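Local coordinates for protein FACT complex subunit POB3 (Chaetomium thermophilum var. thermophilum, PDB 4KHB) that probably works within the FACT complex as part of a histone chaperone that reorganises nucleosomes during transcription, replication and DNA repair, at residues A5-F10 and K23-E28; I148-A153 and I181-P186. All blocks are in the same frame, centred on the assembly; numbering follows the deposited sequence.

Interaction 1 (A5-F10 and K23-E28); sequences AAIESF and KCRFAE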
loop_
_atom_site.group_PDB
_atom_site.type_symbol
_atom_site.label_atom_id
_atom_site.label_comp_id
_atom_site.label_asym_id
_atom_site.label_seq_id
_atom_site.Cartn_x
_atom_site.Cartn_y
_atom_site.Cartn_z
ATOM N N ALA H 5 -1.755 -26.170 -21.353
ATOM C CA ALA H 5 -2.321 -26.951 -20.260
ATOM C C ALA H 5 -3.756 -26.561 -19.956
ATOM O O ALA H 5 -4.179 -25.436 -20.217
ATOM C CB ALA H 5 -1.468 -26.790 -19.013
ATOM N N ALA H 6 -4.494 -27.500 -19.376
ATOM C CA ALA H 6 -5.885 -27.271 -19.025
ATOM C C ALA H 6 -5.950 -26.410 -17.776
ATOM O O ALA H 6 -6.597 -25.361 -17.755
ATOM C CB ALA H 6 -6.606 -28.596 -18.804
ATOM N N ILE H 7 -5.271 -26.877 -16.732
ATOM C CA ILE H 7 -5.136 -26.150 -15.475
ATOM C C ILE H 7 -3.711 -25.656 -15.257
ATOM O O ILE H 7 -2.752 -26.401 -15.466
ATOM C CB ILE H 7 -5.524 -27.055 -14.271
ATOM C CG1 ILE H 7 -7.035 -27.047 -14.029
ATOM C CG2 ILE H 7 -4.852 -26.585 -12.993
ATOM C CD1 ILE H 7 -7.815 -26.132 -14.938
ATOM N N GLU H 8 -3.576 -24.395 -14.861
ATOM C CA GLU H 8 -2.306 -23.892 -14.355
ATOM C C GLU H 8 -2.438 -23.613 -12.868
ATOM O O GLU H 8 -3.261 -22.795 -12.449
ATOM C CB GLU H 8 -1.877 -22.624 -15.089
ATOM C CG GLU H 8 -1.404 -22.850 -16.513
ATOM C CD GLU H 8 -0.047 -23.524 -16.562
ATOM O OE1 GLU H 8 0.667 -23.494 -15.537
ATOM O OE2 GLU H 8 0.312 -24.070 -17.624
ATOM N N SER H 9 -1.630 -24.298 -12.068
ATOM C CA SER H 9 -1.766 -24.216 -10.622
ATOM C C SER H 9 -0.535 -23.572 -10.005
ATOM O O SER H 9 0.581 -23.736 -10.502
ATOM C CB SER H 9 -2.004 -25.607 -10.028
ATOM O OG SER H 9 -2.189 -25.532 -8.628
ATOM N N PHE H 10 -0.745 -22.846 -8.913
ATOM C CA PHE H 10 0.337 -22.159 -8.225
ATOM C C PHE H 10 0.123 -22.316 -6.727
ATOM O O PHE H 10 -0.987 -22.107 -6.229
ATOM C CB PHE H 10 0.368 -20.678 -8.611
ATOM C CG PHE H 10 0.694 -20.431 -10.057
ATOM C CD1 PHE H 10 -0.307 -20.404 -11.020
ATOM C CD2 PHE H 10 2.008 -20.233 -10.455
ATOM C CE1 PHE H 10 -0.001 -20.175 -12.355
ATOM C CE2 PHE H 10 2.321 -20.004 -11.782
ATOM C CZ PHE H 10 1.317 -19.975 -12.735
ATOM N N LYS H 23 -4.150 -22.529 -2.560
ATOM C CA LYS H 23 -3.814 -22.993 -3.899
ATOM C C LYS H 23 -4.542 -22.172 -4.957
ATOM O O LYS H 23 -5.761 -21.991 -4.888
ATOM C CB LYS H 23 -4.159 -24.477 -4.032
ATOM C CG LYS H 23 -3.626 -25.153 -5.284
ATOM C CD LYS H 23 -3.914 -26.647 -5.227
ATOM C CE LYS H 23 -3.141 -27.414 -6.283
ATOM N NZ LYS H 23 -3.544 -28.847 -6.336
ATOM N N CYS H 24 -3.790 -21.671 -5.932
ATOM C CA CYS H 24 -4.359 -20.846 -6.990
ATOM C C CYS H 24 -4.379 -21.578 -8.327
ATOM O O CYS H 24 -3.329 -21.957 -8.847
ATOM C CB CYS H 24 -3.567 -19.544 -7.122
ATOM S SG CYS H 24 -4.338 -18.299 -8.181
ATOM N N ARG H 25 -5.571 -21.783 -8.875
ATOM C CA ARG H 25 -5.728 -22.494 -10.142
ATOM C C ARG H 25 -6.304 -21.617 -11.238
ATOM O O ARG H 25 -7.332 -20.967 -11.046
ATOM C CB ARG H 25 -6.593 -23.745 -9.963
ATOM C CG ARG H 25 -5.814 -24.907 -9.373
ATOM C CD ARG H 25 -6.559 -25.697 -8.320
ATOM N NE ARG H 25 -6.229 -27.117 -8.416
ATOM C CZ ARG H 25 -6.498 -28.019 -7.478
ATOM N NH1 ARG H 25 -7.073 -27.649 -6.343
ATOM N NH2 ARG H 25 -6.162 -29.287 -7.661
ATOM N N PHE H 26 -5.599 -21.560 -12.365
ATOM C CA PHE H 26 -6.070 -20.814 -13.523
ATOM C C PHE H 26 -6.634 -21.762 -14.594
ATOM O O PHE H 26 -6.032 -22.798 -14.902
ATOM C CB PHE H 26 -4.942 -19.957 -14.091
ATOM C CG PHE H 26 -4.522 -18.835 -13.181
ATOM C CD1 PHE H 26 -5.180 -17.615 -13.215
ATOM C CD2 PHE H 26 -3.465 -18.999 -12.295
ATOM C CE1 PHE H 26 -4.798 -16.578 -12.381
ATOM C CE2 PHE H 26 -3.074 -17.967 -11.458
ATOM C CZ PHE H 26 -3.741 -16.755 -11.501
ATOM N N ALA H 27 -7.798 -21.406 -15.138
ATOM C CA ALA H 27 -8.423 -22.142 -16.240
ATOM C C ALA H 27 -8.960 -21.156 -17.265
ATOM O O ALA H 27 -8.973 -19.949 -17.022
ATOM C CB ALA H 27 -9.543 -23.035 -15.741
ATOM N N GLU H 28 -9.406 -21.675 -18.405
ATOM C CA GLU H 28 -9.988 -20.854 -19.463
ATOM C C GLU H 28 -11.174 -19.991 -19.019
ATOM O O GLU H 28 -11.356 -18.881 -19.519
ATOM C CB GLU H 28 -10.390 -21.728 -20.657
ATOM C CG GLU H 28 -9.525 -21.522 -21.895
ATOM C CD GLU H 28 -9.867 -22.475 -23.025
ATOM O OE1 GLU H 28 -10.793 -23.294 -22.857
ATOM O OE2 GLU H 28 -9.209 -22.404 -24.085
HETATM O O HOH W 1 -8.876 -24.869 -18.468
#
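Glu8 O is approached by two donors from the facing strand. The N-H of Phe26 points almost straight at it, with Phe26 N 2.6 Å from Glu8 O. Arg25 CA adds a weaker C-H...O contact, 3.4 Å from Glu8 O. Cys24 O likewise meets one N-H and one C-H, from Phe10 and Ser9, but the bond from Phe10 N to Cys24 O (2.7 Å) is clearly bent. Glu8 N bonds back to Phe26 O, and Cys24 N to Phe10 O. Glu8 with Phe26 and Phe10 with Cys24 are thus hydrogen-bonded pairs of an antiparallel ladder, and Ser9 with Arg25 is the non-hydrogen-bonded pair between them.

The rings of Phe10 and Phe26 lie on one face of the sheet, their planes 81° apart. Phe10 CD1 meets the edge of the Phe26 ring in its plane, 3.7 Å from Phe26 CD2. Arg85 makes a cation-pi contact with the Phe10 ring. An alanine here would probably open a gap beside the Phe26 ring and deprive Arg85 of its aromatic partner. On the other face, Ser9 OG is anti to its backbone N (chi1 -178°), which sets it 3.2 Å from Lys23 CE. Beyond the ladder, Ile7 CD1 touches Ala27 CB at 3.6 Å.

The contact belongs to the N-terminal PH-like domain. Strand 30-35 continues the sheet beyond 22-27. Helix 83-92 covers the phenylalanine face through Leu86 and Ile89, and its Arg85 forms a salt bridge with Glu8.

Interaction 2 (I148-A153 and I181-P186); sequences IAVEFA and IRFYIP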
loop_
_atom_site.group_PDB
_atom_site.type_symbol
_atom_site.label_atom_id
_atom_site.label_comp_id
_atom_site.label_asym_id
_atom_site.label_seq_id
_atom_site.Cartn_x
_atom_site.Cartn_y
_atom_site.Cartn_z
ATOM N N ILE H 148 -8.063 16.443 2.390
ATOM C CA ILE H 148 -9.038 15.362 2.324
ATOM C C ILE H 148 -8.630 14.233 3.266
ATOM O O ILE H 148 -7.475 13.803 3.262
ATOM C CB ILE H 148 -9.144 14.787 0.893
ATOM C CG1 ILE H 148 -9.059 15.900 -0.159
ATOM C CG2 ILE H 148 -10.413 13.955 0.736
ATOM C CD1 ILE H 148 -10.220 16.880 -0.127
ATOM N N ALA H 149 -9.573 13.756 4.075
ATOM C CA ALA H 149 -9.304 12.640 4.974
ATOM C C ALA H 149 -9.947 11.368 4.438
ATOM O O ALA H 149 -11.136 11.361 4.111
ATOM C CB ALA H 149 -9.817 12.949 6.374
ATOM N N VAL H 150 -9.164 10.297 4.351
ATOM C CA VAL H 150 -9.682 9.004 3.924
ATOM C C VAL H 150 -9.619 8.054 5.110
ATOM O O VAL H 150 -8.534 7.701 5.576
ATOM C CB VAL H 150 -8.877 8.422 2.745
ATOM C CG1 VAL H 150 -9.444 7.078 2.328
ATOM C CG2 VAL H 150 -8.886 9.382 1.573
ATOM N N GLU H 151 -10.787 7.646 5.597
ATOM C CA GLU H 151 -10.872 6.872 6.832
ATOM C C GLU H 151 -11.225 5.408 6.607
ATOM O O GLU H 151 -11.947 5.062 5.668
ATOM C CB GLU H 151 -11.870 7.510 7.805
ATOM C CG GLU H 151 -12.020 9.015 7.648
ATOM C CD GLU H 151 -12.801 9.637 8.787
ATOM O OE1 GLU H 151 -13.109 10.844 8.707
ATOM O OE2 GLU H 151 -13.099 8.923 9.766
ATOM N N PHE H 152 -10.706 4.554 7.482
ATOM C CA PHE H 152 -10.949 3.123 7.396
ATOM C C PHE H 152 -11.625 2.608 8.660
ATOM O O PHE H 152 -11.556 3.241 9.715
ATOM C CB PHE H 152 -9.631 2.390 7.153
ATOM C CG PHE H 152 -8.861 2.915 5.978
ATOM C CD1 PHE H 152 -9.153 2.479 4.694
ATOM C CD2 PHE H 152 -7.853 3.853 6.154
ATOM C CE1 PHE H 152 -8.449 2.964 3.604
ATOM C CE2 PHE H 152 -7.147 4.343 5.071
ATOM C CZ PHE H 152 -7.444 3.897 3.793
ATOM N N ALA H 153 -12.278 1.455 8.549
ATOM C CA ALA H 153 -12.922 0.820 9.694
ATOM C C ALA H 153 -12.324 -0.556 9.922
ATOM O O ALA H 153 -12.939 -1.566 9.571
ATOM C CB ALA H 153 -14.418 0.708 9.468
ATOM N N ILE H 181 -5.736 8.186 6.307
ATOM C CA ILE H 181 -4.723 8.866 5.501
ATOM C C ILE H 181 -5.255 10.238 5.108
ATOM O O ILE H 181 -6.414 10.373 4.708
ATOM C CB ILE H 181 -4.370 8.087 4.217
ATOM C CG1 ILE H 181 -4.053 6.628 4.548
ATOM C CG2 ILE H 181 -3.182 8.733 3.509
ATOM C CD1 ILE H 181 -3.562 5.820 3.369
ATOM N N ARG H 182 -4.406 11.254 5.222
ATOM C CA ARG H 182 -4.775 12.610 4.842
ATOM C C ARG H 182 -3.928 13.111 3.680
ATOM O O ARG H 182 -2.702 12.969 3.687
ATOM C CB ARG H 182 -4.648 13.542 6.051
ATOM C CG ARG H 182 -5.521 13.125 7.223
ATOM C CD ARG H 182 -5.521 14.160 8.330
ATOM N NE ARG H 182 -6.304 13.720 9.481
ATOM C CZ ARG H 182 -6.822 14.542 10.387
ATOM N NH1 ARG H 182 -6.635 15.851 10.281
ATOM N NH2 ARG H 182 -7.523 14.056 11.402
ATOM N N PHE H 183 -4.577 13.709 2.688
ATOM C CA PHE H 183 -3.862 14.215 1.526
ATOM C C PHE H 183 -4.029 15.724 1.444
ATOM O O PHE H 183 -5.106 16.252 1.736
ATOM C CB PHE H 183 -4.408 13.578 0.245
ATOM C CG PHE H 183 -4.187 12.094 0.160
ATOM C CD1 PHE H 183 -3.010 11.587 -0.372
ATOM C CD2 PHE H 183 -5.159 11.208 0.602
ATOM C CE1 PHE H 183 -2.801 10.221 -0.455
ATOM C CE2 PHE H 183 -4.960 9.841 0.523
ATOM C CZ PHE H 183 -3.778 9.346 -0.006
ATOM N N TYR H 184 -2.964 16.419 1.055
ATOM C CA TYR H 184 -3.077 17.823 0.700
ATOM C C TYR H 184 -3.189 17.919 -0.812
ATOM O O TYR H 184 -2.233 17.624 -1.533
ATOM C CB TYR H 184 -1.875 18.621 1.206
ATOM C CG TYR H 184 -1.848 20.039 0.695
ATOM C CD1 TYR H 184 -2.714 20.994 1.209
ATOM C CD2 TYR H 184 -0.942 20.434 -0.281
ATOM C CE1 TYR H 184 -2.700 22.290 0.749
ATOM C CE2 TYR H 184 -0.915 21.731 -0.744
ATOM C CZ TYR H 184 -1.798 22.655 -0.224
ATOM O OH TYR H 184 -1.781 23.952 -0.679
ATOM N N ILE H 185 -4.360 18.336 -1.282
ATOM C CA ILE H 185 -4.639 18.429 -2.709
ATOM C C ILE H 185 -5.137 19.826 -3.053
ATOM O O ILE H 185 -6.296 20.153 -2.797
ATOM C CB ILE H 185 -5.702 17.395 -3.145
ATOM C CG1 ILE H 185 -5.301 15.980 -2.708
ATOM C CG2 ILE H 185 -5.924 17.450 -4.651
ATOM C CD1 ILE H 185 -6.304 14.900 -3.080
ATOM N N PRO H 186 -4.265 20.650 -3.654
ATOM C CA PRO H 186 -4.655 22.022 -4.009
ATOM C C PRO H 186 -5.764 22.067 -5.058
ATOM O O PRO H 186 -5.935 21.116 -5.821
ATOM C CB PRO H 186 -3.364 22.644 -4.567
ATOM C CG PRO H 186 -2.322 21.582 -4.568
ATOM C CD PRO H 186 -2.916 20.286 -4.125
#
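Val150 and Phe183 meet diagonally across two antiparallel strands. Val150 CG2 sits at the edge of the Phe183 ring, near its plane, 4.1 Å from Phe183 CE2. Val150 CG1 is anti to the backbone N (chi1 180°), and CG2, beside that N, is the branch that meets the ring. A second diagonal pair lies further along. The edge of the Phe152 ring faces Ile181, whose CG1 lies in the ring plane, 3.9 Å from Phe152 CE2. The ring reaches back to Ile181 although the CB of Phe152 does not point at that strand. At the other end, Ile148 and Ile185 cross obliquely, with Ile148 CG1 4.1 Å from Ile185 CD1.

Val150, Ile181, Ile148 and Phe183 share one face of the sheet. Ala149 and Arg182 form the non-hydrogen-bonded pair on the other. Arg182 runs extended from CG to NE, and its NE forms a salt bridge with Glu180. Between the strands, Val150 N bonds to Ile181 O at 2.8 Å, and Ile181 N returns a bond to Val150 O. Ile148 N to Phe183 O and Phe183 N to Ile148 O are each 3.0 Å. Ile148 O also receives a C-H...O contact from Arg182 CA at 3.3 Å.

This is the second PH-like domain of the fragment. Strand 137-144 flanks 147-152 on its other side. Strand 127-133 packs on the apolar face, with Ile132 against Phe152 and Ile181, and Phe130 against Phe183. The sheet does not stop at 177-184: residues 181-184 pair antiparallel with a strand of the Spt16D chain, which extends it into the partner subunit.

How the interactions relate
From the N terminus, interaction 1 comes first. It pairs the opening strand 8-11 with 22-27 and closes a short loop that holds strand 13-15. The chain then builds the rest of the first PH-like domain, including helix 83-92, before entering the second. There interaction 2 closes a longer loop, part of it not modelled, by bringing 177-184 back beside 147-152. The two contacts are in series and neither nest nor cross. The centres of interactions 1 and 2 are about 39 Å apart. They lie on opposite sides of the chain's centre. Interaction 1 joins two strands of the first domain and interaction 2 two strands of the second; neither links the domains. Only interaction 2 has the Spt16D chain within touch.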